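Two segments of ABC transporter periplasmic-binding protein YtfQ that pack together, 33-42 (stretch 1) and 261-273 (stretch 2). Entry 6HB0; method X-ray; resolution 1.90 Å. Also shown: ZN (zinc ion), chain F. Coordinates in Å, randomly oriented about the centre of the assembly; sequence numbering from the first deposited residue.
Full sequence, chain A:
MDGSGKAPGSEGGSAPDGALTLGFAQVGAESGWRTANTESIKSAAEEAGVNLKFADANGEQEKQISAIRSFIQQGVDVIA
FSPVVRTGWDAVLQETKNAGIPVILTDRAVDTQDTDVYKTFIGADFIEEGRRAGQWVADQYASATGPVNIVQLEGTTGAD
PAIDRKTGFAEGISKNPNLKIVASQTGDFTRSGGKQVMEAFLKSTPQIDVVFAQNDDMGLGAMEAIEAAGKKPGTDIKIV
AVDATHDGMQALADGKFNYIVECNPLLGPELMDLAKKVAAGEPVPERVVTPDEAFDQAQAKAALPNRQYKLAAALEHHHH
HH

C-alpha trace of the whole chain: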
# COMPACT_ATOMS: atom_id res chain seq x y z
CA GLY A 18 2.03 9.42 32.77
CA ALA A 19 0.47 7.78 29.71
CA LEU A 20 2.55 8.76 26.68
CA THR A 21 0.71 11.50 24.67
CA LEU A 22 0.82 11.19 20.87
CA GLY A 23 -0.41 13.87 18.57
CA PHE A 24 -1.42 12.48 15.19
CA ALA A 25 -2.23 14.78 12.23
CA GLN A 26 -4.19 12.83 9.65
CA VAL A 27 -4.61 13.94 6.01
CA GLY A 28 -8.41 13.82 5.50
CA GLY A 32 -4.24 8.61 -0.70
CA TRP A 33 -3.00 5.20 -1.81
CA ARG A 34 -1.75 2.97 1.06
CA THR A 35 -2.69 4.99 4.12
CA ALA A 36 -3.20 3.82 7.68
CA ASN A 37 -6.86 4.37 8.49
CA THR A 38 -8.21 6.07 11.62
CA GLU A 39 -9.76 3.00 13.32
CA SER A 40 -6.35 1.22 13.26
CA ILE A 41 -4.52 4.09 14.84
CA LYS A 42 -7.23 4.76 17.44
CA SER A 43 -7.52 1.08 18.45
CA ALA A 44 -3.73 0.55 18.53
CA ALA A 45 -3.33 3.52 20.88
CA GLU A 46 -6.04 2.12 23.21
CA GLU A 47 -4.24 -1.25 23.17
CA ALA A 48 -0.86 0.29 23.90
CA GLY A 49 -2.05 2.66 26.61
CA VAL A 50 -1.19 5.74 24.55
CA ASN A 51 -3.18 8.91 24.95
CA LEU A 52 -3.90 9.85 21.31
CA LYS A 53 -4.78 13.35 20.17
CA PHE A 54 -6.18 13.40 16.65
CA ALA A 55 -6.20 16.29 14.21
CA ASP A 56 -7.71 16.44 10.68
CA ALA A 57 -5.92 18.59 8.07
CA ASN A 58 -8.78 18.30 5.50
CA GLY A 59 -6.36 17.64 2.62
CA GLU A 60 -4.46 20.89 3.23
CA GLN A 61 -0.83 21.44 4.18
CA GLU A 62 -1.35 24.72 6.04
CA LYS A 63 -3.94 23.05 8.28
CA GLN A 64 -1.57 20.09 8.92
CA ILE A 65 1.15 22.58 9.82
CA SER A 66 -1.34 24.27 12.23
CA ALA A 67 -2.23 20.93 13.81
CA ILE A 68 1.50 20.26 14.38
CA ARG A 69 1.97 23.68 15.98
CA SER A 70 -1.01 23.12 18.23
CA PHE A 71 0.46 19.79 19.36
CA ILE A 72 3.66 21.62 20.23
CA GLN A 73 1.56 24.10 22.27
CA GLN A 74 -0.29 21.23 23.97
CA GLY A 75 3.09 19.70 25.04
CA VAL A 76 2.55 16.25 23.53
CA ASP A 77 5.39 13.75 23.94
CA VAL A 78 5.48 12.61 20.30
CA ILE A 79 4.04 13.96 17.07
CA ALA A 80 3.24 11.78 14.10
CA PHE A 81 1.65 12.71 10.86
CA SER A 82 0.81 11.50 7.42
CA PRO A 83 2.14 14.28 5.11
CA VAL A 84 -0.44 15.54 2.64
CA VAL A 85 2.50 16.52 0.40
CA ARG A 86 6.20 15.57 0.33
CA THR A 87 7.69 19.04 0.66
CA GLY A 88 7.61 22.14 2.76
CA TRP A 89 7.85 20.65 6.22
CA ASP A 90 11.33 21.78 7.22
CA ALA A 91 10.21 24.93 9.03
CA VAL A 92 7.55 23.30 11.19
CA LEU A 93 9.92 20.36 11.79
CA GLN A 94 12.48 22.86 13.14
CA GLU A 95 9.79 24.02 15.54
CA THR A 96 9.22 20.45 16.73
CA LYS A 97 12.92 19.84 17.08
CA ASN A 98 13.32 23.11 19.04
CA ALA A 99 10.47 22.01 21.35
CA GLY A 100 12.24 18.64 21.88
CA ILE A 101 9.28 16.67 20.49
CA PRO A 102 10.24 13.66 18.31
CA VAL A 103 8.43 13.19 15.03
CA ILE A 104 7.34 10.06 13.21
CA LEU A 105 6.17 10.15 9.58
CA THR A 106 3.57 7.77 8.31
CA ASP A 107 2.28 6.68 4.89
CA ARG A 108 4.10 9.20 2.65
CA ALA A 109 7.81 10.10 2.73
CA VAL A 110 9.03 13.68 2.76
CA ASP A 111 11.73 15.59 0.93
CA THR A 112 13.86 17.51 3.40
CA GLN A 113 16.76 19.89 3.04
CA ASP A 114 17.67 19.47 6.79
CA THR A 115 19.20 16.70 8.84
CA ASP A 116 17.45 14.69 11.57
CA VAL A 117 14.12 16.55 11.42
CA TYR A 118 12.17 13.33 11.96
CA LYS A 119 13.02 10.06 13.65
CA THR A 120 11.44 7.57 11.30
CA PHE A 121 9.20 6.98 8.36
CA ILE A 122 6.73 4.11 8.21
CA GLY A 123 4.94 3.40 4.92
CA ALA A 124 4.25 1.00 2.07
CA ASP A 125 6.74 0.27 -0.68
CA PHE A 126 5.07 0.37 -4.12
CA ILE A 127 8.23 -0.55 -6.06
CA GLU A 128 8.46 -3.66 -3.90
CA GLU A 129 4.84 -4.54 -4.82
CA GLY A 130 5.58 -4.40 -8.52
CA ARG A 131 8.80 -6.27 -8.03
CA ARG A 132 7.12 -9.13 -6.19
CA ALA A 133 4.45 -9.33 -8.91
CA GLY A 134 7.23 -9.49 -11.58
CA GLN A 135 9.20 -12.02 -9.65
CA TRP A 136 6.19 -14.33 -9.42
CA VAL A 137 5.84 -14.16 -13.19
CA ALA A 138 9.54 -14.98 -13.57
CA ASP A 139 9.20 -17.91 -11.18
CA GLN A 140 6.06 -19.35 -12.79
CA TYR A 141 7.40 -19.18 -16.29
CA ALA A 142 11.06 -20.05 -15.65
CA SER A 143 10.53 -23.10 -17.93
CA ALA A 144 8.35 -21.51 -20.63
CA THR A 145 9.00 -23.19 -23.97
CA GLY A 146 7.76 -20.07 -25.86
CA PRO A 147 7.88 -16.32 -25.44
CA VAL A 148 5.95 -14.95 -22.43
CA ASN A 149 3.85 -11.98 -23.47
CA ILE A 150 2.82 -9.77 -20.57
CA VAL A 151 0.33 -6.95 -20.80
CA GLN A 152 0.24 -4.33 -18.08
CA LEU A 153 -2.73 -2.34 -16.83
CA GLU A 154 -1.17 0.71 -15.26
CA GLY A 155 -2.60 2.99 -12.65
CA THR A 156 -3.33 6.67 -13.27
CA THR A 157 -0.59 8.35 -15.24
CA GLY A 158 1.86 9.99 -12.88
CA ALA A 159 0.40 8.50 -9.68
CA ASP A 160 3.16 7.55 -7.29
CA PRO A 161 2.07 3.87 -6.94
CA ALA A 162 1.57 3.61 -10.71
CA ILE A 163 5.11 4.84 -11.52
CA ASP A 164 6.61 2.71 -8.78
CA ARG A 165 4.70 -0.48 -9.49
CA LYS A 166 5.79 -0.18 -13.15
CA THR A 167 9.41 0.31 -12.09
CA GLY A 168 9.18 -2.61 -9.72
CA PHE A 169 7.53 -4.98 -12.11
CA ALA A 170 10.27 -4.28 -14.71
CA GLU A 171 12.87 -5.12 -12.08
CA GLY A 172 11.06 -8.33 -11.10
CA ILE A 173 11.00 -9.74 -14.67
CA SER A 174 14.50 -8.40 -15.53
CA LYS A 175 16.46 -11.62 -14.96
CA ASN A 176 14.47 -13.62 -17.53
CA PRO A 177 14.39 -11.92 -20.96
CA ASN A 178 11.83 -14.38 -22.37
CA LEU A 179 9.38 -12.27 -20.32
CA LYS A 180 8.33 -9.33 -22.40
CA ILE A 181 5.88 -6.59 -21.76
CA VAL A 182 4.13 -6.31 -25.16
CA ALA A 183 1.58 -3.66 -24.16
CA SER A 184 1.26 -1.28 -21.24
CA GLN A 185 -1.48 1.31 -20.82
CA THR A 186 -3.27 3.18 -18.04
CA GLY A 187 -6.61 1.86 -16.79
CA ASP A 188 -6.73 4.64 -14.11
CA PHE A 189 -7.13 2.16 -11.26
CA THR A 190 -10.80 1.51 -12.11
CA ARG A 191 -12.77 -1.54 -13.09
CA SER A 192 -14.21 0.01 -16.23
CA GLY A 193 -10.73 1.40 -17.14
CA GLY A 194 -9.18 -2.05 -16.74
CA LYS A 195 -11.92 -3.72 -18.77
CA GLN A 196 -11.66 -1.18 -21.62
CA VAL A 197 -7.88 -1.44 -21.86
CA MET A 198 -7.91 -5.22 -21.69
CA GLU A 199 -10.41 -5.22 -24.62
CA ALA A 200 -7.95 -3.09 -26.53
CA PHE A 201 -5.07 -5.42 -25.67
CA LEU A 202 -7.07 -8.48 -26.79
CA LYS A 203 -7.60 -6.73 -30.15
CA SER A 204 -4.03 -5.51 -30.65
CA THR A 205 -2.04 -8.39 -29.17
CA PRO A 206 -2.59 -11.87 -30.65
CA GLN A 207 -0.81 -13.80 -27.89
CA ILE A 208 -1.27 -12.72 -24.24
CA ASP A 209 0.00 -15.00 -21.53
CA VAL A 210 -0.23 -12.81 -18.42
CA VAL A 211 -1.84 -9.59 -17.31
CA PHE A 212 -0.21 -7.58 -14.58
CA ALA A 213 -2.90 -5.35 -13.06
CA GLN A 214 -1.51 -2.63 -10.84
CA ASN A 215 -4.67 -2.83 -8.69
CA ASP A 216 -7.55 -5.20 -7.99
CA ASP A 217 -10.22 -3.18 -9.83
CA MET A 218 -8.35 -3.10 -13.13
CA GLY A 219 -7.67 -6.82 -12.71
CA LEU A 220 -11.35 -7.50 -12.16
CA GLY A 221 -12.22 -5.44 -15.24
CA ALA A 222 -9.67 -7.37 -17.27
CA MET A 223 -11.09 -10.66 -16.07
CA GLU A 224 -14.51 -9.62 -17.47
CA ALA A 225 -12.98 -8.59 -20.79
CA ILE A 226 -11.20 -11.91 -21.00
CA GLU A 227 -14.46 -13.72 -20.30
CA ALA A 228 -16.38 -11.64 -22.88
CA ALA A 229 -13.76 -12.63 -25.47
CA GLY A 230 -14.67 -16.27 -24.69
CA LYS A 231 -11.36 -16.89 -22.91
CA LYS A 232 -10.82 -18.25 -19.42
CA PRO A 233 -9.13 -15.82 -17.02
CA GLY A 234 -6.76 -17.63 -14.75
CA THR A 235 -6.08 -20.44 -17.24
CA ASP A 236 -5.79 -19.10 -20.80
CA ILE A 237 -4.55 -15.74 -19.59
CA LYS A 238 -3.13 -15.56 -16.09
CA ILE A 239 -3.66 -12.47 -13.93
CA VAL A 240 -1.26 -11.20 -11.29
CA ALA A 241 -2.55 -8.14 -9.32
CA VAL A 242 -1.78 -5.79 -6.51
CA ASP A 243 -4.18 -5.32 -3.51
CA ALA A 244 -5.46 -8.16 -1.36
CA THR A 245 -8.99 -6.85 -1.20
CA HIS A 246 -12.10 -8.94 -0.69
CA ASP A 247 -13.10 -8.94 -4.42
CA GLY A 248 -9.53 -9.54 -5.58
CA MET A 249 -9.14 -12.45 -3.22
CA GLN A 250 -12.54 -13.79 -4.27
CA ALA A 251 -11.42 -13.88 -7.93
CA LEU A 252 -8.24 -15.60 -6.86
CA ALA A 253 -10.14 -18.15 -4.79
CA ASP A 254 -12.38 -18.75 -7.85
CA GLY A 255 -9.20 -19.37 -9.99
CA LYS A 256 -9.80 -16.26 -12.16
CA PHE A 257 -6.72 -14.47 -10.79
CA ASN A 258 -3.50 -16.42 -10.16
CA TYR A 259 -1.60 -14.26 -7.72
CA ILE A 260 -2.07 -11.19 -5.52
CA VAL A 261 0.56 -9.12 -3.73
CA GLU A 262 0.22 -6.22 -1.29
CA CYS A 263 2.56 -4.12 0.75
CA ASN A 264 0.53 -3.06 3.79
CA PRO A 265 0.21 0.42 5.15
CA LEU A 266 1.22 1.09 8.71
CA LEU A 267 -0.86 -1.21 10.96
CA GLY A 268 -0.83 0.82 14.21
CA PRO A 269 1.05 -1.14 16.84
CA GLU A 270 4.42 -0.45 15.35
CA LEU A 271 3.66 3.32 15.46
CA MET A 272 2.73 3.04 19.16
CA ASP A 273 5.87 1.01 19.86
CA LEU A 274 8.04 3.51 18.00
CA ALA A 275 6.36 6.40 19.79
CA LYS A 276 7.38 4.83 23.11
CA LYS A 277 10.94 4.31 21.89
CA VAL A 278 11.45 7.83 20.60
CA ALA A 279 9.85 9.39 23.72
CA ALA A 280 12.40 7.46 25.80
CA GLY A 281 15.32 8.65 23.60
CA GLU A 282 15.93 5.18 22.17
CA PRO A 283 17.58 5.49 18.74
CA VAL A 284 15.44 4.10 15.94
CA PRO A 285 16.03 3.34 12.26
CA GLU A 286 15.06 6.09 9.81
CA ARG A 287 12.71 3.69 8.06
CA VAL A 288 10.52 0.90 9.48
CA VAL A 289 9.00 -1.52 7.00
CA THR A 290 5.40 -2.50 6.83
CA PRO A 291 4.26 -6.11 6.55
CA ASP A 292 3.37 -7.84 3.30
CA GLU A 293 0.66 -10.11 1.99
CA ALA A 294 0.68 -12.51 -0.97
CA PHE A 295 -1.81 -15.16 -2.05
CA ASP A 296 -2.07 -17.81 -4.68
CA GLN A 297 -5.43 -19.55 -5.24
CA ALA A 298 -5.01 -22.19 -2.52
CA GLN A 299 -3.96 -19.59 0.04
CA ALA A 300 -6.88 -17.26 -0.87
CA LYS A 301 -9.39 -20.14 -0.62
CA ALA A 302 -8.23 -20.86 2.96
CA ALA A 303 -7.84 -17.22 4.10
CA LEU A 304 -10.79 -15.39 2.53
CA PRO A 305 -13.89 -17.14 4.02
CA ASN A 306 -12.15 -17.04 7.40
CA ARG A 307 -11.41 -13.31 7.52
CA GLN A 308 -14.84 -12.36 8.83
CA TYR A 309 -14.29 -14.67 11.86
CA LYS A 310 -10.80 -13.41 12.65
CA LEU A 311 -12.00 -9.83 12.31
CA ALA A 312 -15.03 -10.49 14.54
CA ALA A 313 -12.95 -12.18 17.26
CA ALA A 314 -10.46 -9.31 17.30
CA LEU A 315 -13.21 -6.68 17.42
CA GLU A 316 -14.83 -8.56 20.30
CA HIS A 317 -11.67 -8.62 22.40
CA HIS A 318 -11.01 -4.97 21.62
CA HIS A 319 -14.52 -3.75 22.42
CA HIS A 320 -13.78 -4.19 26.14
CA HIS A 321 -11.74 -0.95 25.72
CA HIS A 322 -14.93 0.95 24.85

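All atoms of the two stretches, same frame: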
# COMPACT_ATOMS: atom_id res chain seq x y z
N TRP A 33 -3.15 6.51 -1.16
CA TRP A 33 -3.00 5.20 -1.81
C TRP A 33 -2.86 3.97 -0.90
O TRP A 33 -3.48 2.93 -1.13
CB TRP A 33 -1.78 5.29 -2.71
CG TRP A 33 -1.89 6.35 -3.80
CD1 TRP A 33 -1.09 7.46 -3.99
CD2 TRP A 33 -2.87 6.37 -4.86
NE1 TRP A 33 -1.51 8.16 -5.12
CE2 TRP A 33 -2.60 7.52 -5.66
CE3 TRP A 33 -3.94 5.52 -5.21
CZ2 TRP A 33 -3.37 7.85 -6.80
CZ3 TRP A 33 -4.73 5.86 -6.34
CH2 TRP A 33 -4.43 7.02 -7.12
N ARG A 34 -2.00 4.08 0.11
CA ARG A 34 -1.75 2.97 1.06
C ARG A 34 -1.56 3.64 2.42
O ARG A 34 -0.46 3.76 2.93
CB ARG A 34 -0.52 2.16 0.63
CG ARG A 34 -0.44 0.73 1.13
CD ARG A 34 -1.51 -0.15 0.55
NE ARG A 34 -1.09 -1.01 -0.57
CZ ARG A 34 -1.96 -1.53 -1.44
NH1 ARG A 34 -1.56 -2.32 -2.40
NH2 ARG A 34 -3.25 -1.25 -1.34
N THR A 35 -2.67 4.12 2.96
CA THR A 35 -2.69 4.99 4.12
C THR A 35 -3.30 4.25 5.31
O THR A 35 -4.32 3.55 5.18
CB THR A 35 -3.51 6.26 3.79
OG1 THR A 35 -2.93 6.89 2.64
CG2 THR A 35 -3.51 7.23 4.97
N ALA A 36 -2.64 4.36 6.46
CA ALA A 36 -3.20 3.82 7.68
C ALA A 36 -4.51 4.59 7.95
O ALA A 36 -4.61 5.80 7.76
CB ALA A 36 -2.25 3.96 8.84
N ASN A 37 -5.53 3.85 8.33
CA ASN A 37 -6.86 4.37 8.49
C ASN A 37 -7.00 4.75 9.97
O ASN A 37 -6.20 4.31 10.81
CB ASN A 37 -7.79 3.27 8.10
CG ASN A 37 -7.70 2.09 9.05
OD1 ASN A 37 -8.18 2.20 10.15
ND2 ASN A 37 -7.08 0.99 8.64
N THR A 38 -7.99 5.57 10.27
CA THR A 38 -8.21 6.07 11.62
C THR A 38 -8.53 5.01 12.69
O THR A 38 -7.98 5.07 13.76
CB THR A 38 -9.38 7.04 11.60
OG1 THR A 38 -9.02 8.12 10.73
CG2 THR A 38 -9.68 7.61 12.96
N GLU A 39 -9.41 4.08 12.37
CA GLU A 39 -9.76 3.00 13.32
C GLU A 39 -8.53 2.20 13.79
O GLU A 39 -8.46 1.82 14.95
CB GLU A 39 -10.91 2.09 12.80
CG GLU A 39 -10.65 1.18 11.56
CD GLU A 39 -11.00 1.86 10.20
OE1 GLU A 39 -11.18 1.13 9.18
OE2 GLU A 39 -11.11 3.13 10.15
N SER A 40 -7.55 1.99 12.91
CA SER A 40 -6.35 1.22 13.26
C SER A 40 -5.45 1.96 14.22
O SER A 40 -4.87 1.38 15.15
CB SER A 40 -5.57 0.87 11.98
OG SER A 40 -6.38 0.01 11.16
N ILE A 41 -5.35 3.26 14.01
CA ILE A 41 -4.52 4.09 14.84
C ILE A 41 -5.21 4.27 16.20
O ILE A 41 -4.58 4.13 17.26
CB ILE A 41 -4.24 5.43 14.16
CG1 ILE A 41 -3.34 5.20 12.95
CG2 ILE A 41 -3.48 6.33 15.10
CD1 ILE A 41 -3.13 6.46 12.13
N LYS A 42 -6.51 4.56 16.18
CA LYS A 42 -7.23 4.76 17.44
C LYS A 42 -7.20 3.51 18.31
O LYS A 42 -6.87 3.59 19.52
CB LYS A 42 -8.64 5.22 17.15
CG LYS A 42 -9.57 5.38 18.34
CD LYS A 42 -10.88 6.03 17.90
CE LYS A 42 -11.99 5.95 18.96
NZ LYS A 42 -12.09 4.59 19.60
N VAL A 261 -0.42 -9.64 -4.65
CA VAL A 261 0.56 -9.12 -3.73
C VAL A 261 0.04 -7.83 -3.11
O VAL A 261 -0.75 -7.11 -3.74
CB VAL A 261 1.94 -8.84 -4.39
CG1 VAL A 261 2.52 -10.13 -4.92
CG2 VAL A 261 1.81 -7.85 -5.50
N GLU A 262 0.51 -7.51 -1.91
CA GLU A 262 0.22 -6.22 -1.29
C GLU A 262 1.29 -5.90 -0.34
O GLU A 262 1.77 -6.80 0.35
CB GLU A 262 -1.12 -6.23 -0.57
CG GLU A 262 -1.47 -4.87 0.01
CD GLU A 262 -2.78 -4.82 0.76
OE1 GLU A 262 -3.76 -5.38 0.24
OE2 GLU A 262 -2.85 -4.18 1.86
N CYS A 263 1.72 -4.64 -0.30
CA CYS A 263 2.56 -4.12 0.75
C CYS A 263 1.58 -3.34 1.64
O CYS A 263 0.93 -2.39 1.18
CB CYS A 263 3.64 -3.19 0.23
SG CYS A 263 4.76 -2.61 1.52
N ASN A 264 1.47 -3.72 2.89
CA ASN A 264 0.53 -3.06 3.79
C ASN A 264 0.91 -1.60 4.12
O ASN A 264 2.06 -1.20 4.13
CB ASN A 264 0.44 -3.77 5.14
CG ASN A 264 -0.23 -5.11 5.09
OD1 ASN A 264 0.00 -5.90 5.99
ND2 ASN A 264 -1.08 -5.35 4.13
N PRO A 265 -0.11 -0.80 4.42
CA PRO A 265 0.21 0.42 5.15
C PRO A 265 0.62 0.10 6.58
O PRO A 265 0.61 -1.07 7.05
CB PRO A 265 -1.12 1.17 5.15
CG PRO A 265 -2.12 0.09 5.20
CD PRO A 265 -1.54 -1.05 4.37
N LEU A 266 1.01 1.15 7.28
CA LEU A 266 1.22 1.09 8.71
C LEU A 266 0.02 0.39 9.35
O LEU A 266 -1.11 0.66 8.97
CB LEU A 266 1.25 2.55 9.19
CG LEU A 266 1.22 2.83 10.66
CD1 LEU A 266 1.86 4.19 10.79
CD2 LEU A 266 -0.17 2.89 11.23
N LEU A 267 0.26 -0.47 10.33
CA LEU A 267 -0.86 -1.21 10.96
C LEU A 267 -1.37 -0.54 12.26
O LEU A 267 -2.57 -0.61 12.59
CB LEU A 267 -0.41 -2.63 11.29
CG LEU A 267 -0.12 -3.52 10.09
CD1 LEU A 267 0.06 -4.95 10.59
CD2 LEU A 267 -1.22 -3.43 9.04
N GLY A 268 -0.45 0.04 13.01
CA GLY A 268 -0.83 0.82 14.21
C GLY A 268 0.08 0.50 15.36
O GLY A 268 0.63 1.38 15.94
N PRO A 269 0.25 -0.79 15.67
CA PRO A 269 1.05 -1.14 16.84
C PRO A 269 2.48 -0.77 16.73
O PRO A 269 3.12 -0.38 17.72
CB PRO A 269 0.90 -2.66 16.92
CG PRO A 269 -0.45 -2.86 16.38
CD PRO A 269 -0.52 -1.95 15.20
N GLU A 270 3.01 -0.83 15.52
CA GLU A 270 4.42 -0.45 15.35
C GLU A 270 4.60 1.07 15.57
O GLU A 270 5.61 1.50 16.14
CB GLU A 270 5.00 -0.98 14.03
CG GLU A 270 4.69 -0.20 12.76
CD GLU A 270 3.24 -0.37 12.27
OE1 GLU A 270 2.36 0.29 12.90
OE2 GLU A 270 2.95 -1.12 11.25
N LEU A 271 3.63 1.87 15.16
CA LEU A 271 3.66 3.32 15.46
C LEU A 271 3.67 3.55 16.97
O LEU A 271 4.46 4.34 17.48
CB LEU A 271 2.44 4.00 14.83
CG LEU A 271 2.20 5.44 15.19
CD1 LEU A 271 3.43 6.26 14.84
CD2 LEU A 271 0.95 5.96 14.47
N MET A 272 2.81 2.85 17.70
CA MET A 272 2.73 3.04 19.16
C MET A 272 4.05 2.60 19.81
O MET A 272 4.56 3.26 20.68
CB MET A 272 1.56 2.29 19.77
CG MET A 272 0.24 2.71 19.19
SD MET A 272 -0.06 4.49 19.25
CE MET A 272 -1.02 4.69 17.74
N ASP A 273 4.59 1.48 19.36
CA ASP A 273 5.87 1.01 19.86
C ASP A 273 7.02 1.98 19.56
O ASP A 273 7.85 2.28 20.43
CB ASP A 273 6.16 -0.36 19.28
CG ASP A 273 7.49 -0.87 19.73
OD1 ASP A 273 7.67 -1.04 20.97
OD2 ASP A 273 8.39 -1.04 18.88
ZN ZN F . 6.12 -4.40 1.74
O HOH W 1 -4.31 -1.68 10.91
O HOH W 2 7.32 -4.10 3.34

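The contact between residues 33-42 and 261-273 of YtfQ is a small, mainly van der Waals packing of a loop-to-helix segment against a strand-loop-helix segment, in which apolar side chains meet at one end, an arginine lies along a backbone at the other, and one water bridges the two segments at Ser40 and Leu267. It illustrates a general point: segments more than two hundred residues apart in sequence can fit closely without a clear direct hydrogen bond joining them, while many of their polar groups are satisfied within their own segment or elsewhere in the structure. Here the two bury 478 Å² in total.

Arg34 contributes the largest share of the covered area on its side. Its side chain runs beside the chain from Pro265 back to Glu262, with CG 3.9 Å from Pro265 CD and NE 3.0 Å from Cys263 O. Glu262 CG lies over one face of the guanidinium, 3.5 Å from Arg34 NH1. The charges are opposite, yet Arg34 NH2 and Glu262 OE2 are 4.4 Å apart and the oxygen sits well out of the guanidinium plane, so the attraction is electrostatic proximity rather than a salt bridge. Glu262 OE2 instead accepts from Asn264 ND2 at 3.1 Å, within its own segment. Cys263, whose backbone faces Arg34, uses SG to bind the zinc ion at 2.3 Å.

Further along, Ala36 CB points toward the other segment and meets Leu266 CD2 at 3.3 Å, a tight apolar approach. Leu266 CD2 is also 4.3 Å from Ile41 CG1, and Ile41 extends the apolar patch into the second helix: its CG2 lies 4.0 Å from Met272 CE and 4.5 Å from Leu271 CD2.

Asn37 caps the first helix: its OD1 accepts from Ser40 N at 2.8 Å, although crowding in the model makes the position of that oxygen less certain. In the other segment, Glu270 folds back so that OE2 receives Leu267 N at 2.9 Å and OE1 receives Gly268 N at 2.8 Å, tying down the turn that precedes the helix.

That turn is where Ser40 packs. Its CB is 3.4 Å from Leu267 O, and water 1 links the pair, lying 2.7 Å from Ser40 OG and donating to Leu267 O at 2.6 Å. Next to it, Gly268 CA comes within 4.2 Å of Ser40 O. An ideal CB on Gly268 would fall 2.8 Å from Ser40 O, a clash, and the backbone angles of 136/-52 would by themselves call for glycine. Local conformation and close packing thus converge on the same residue.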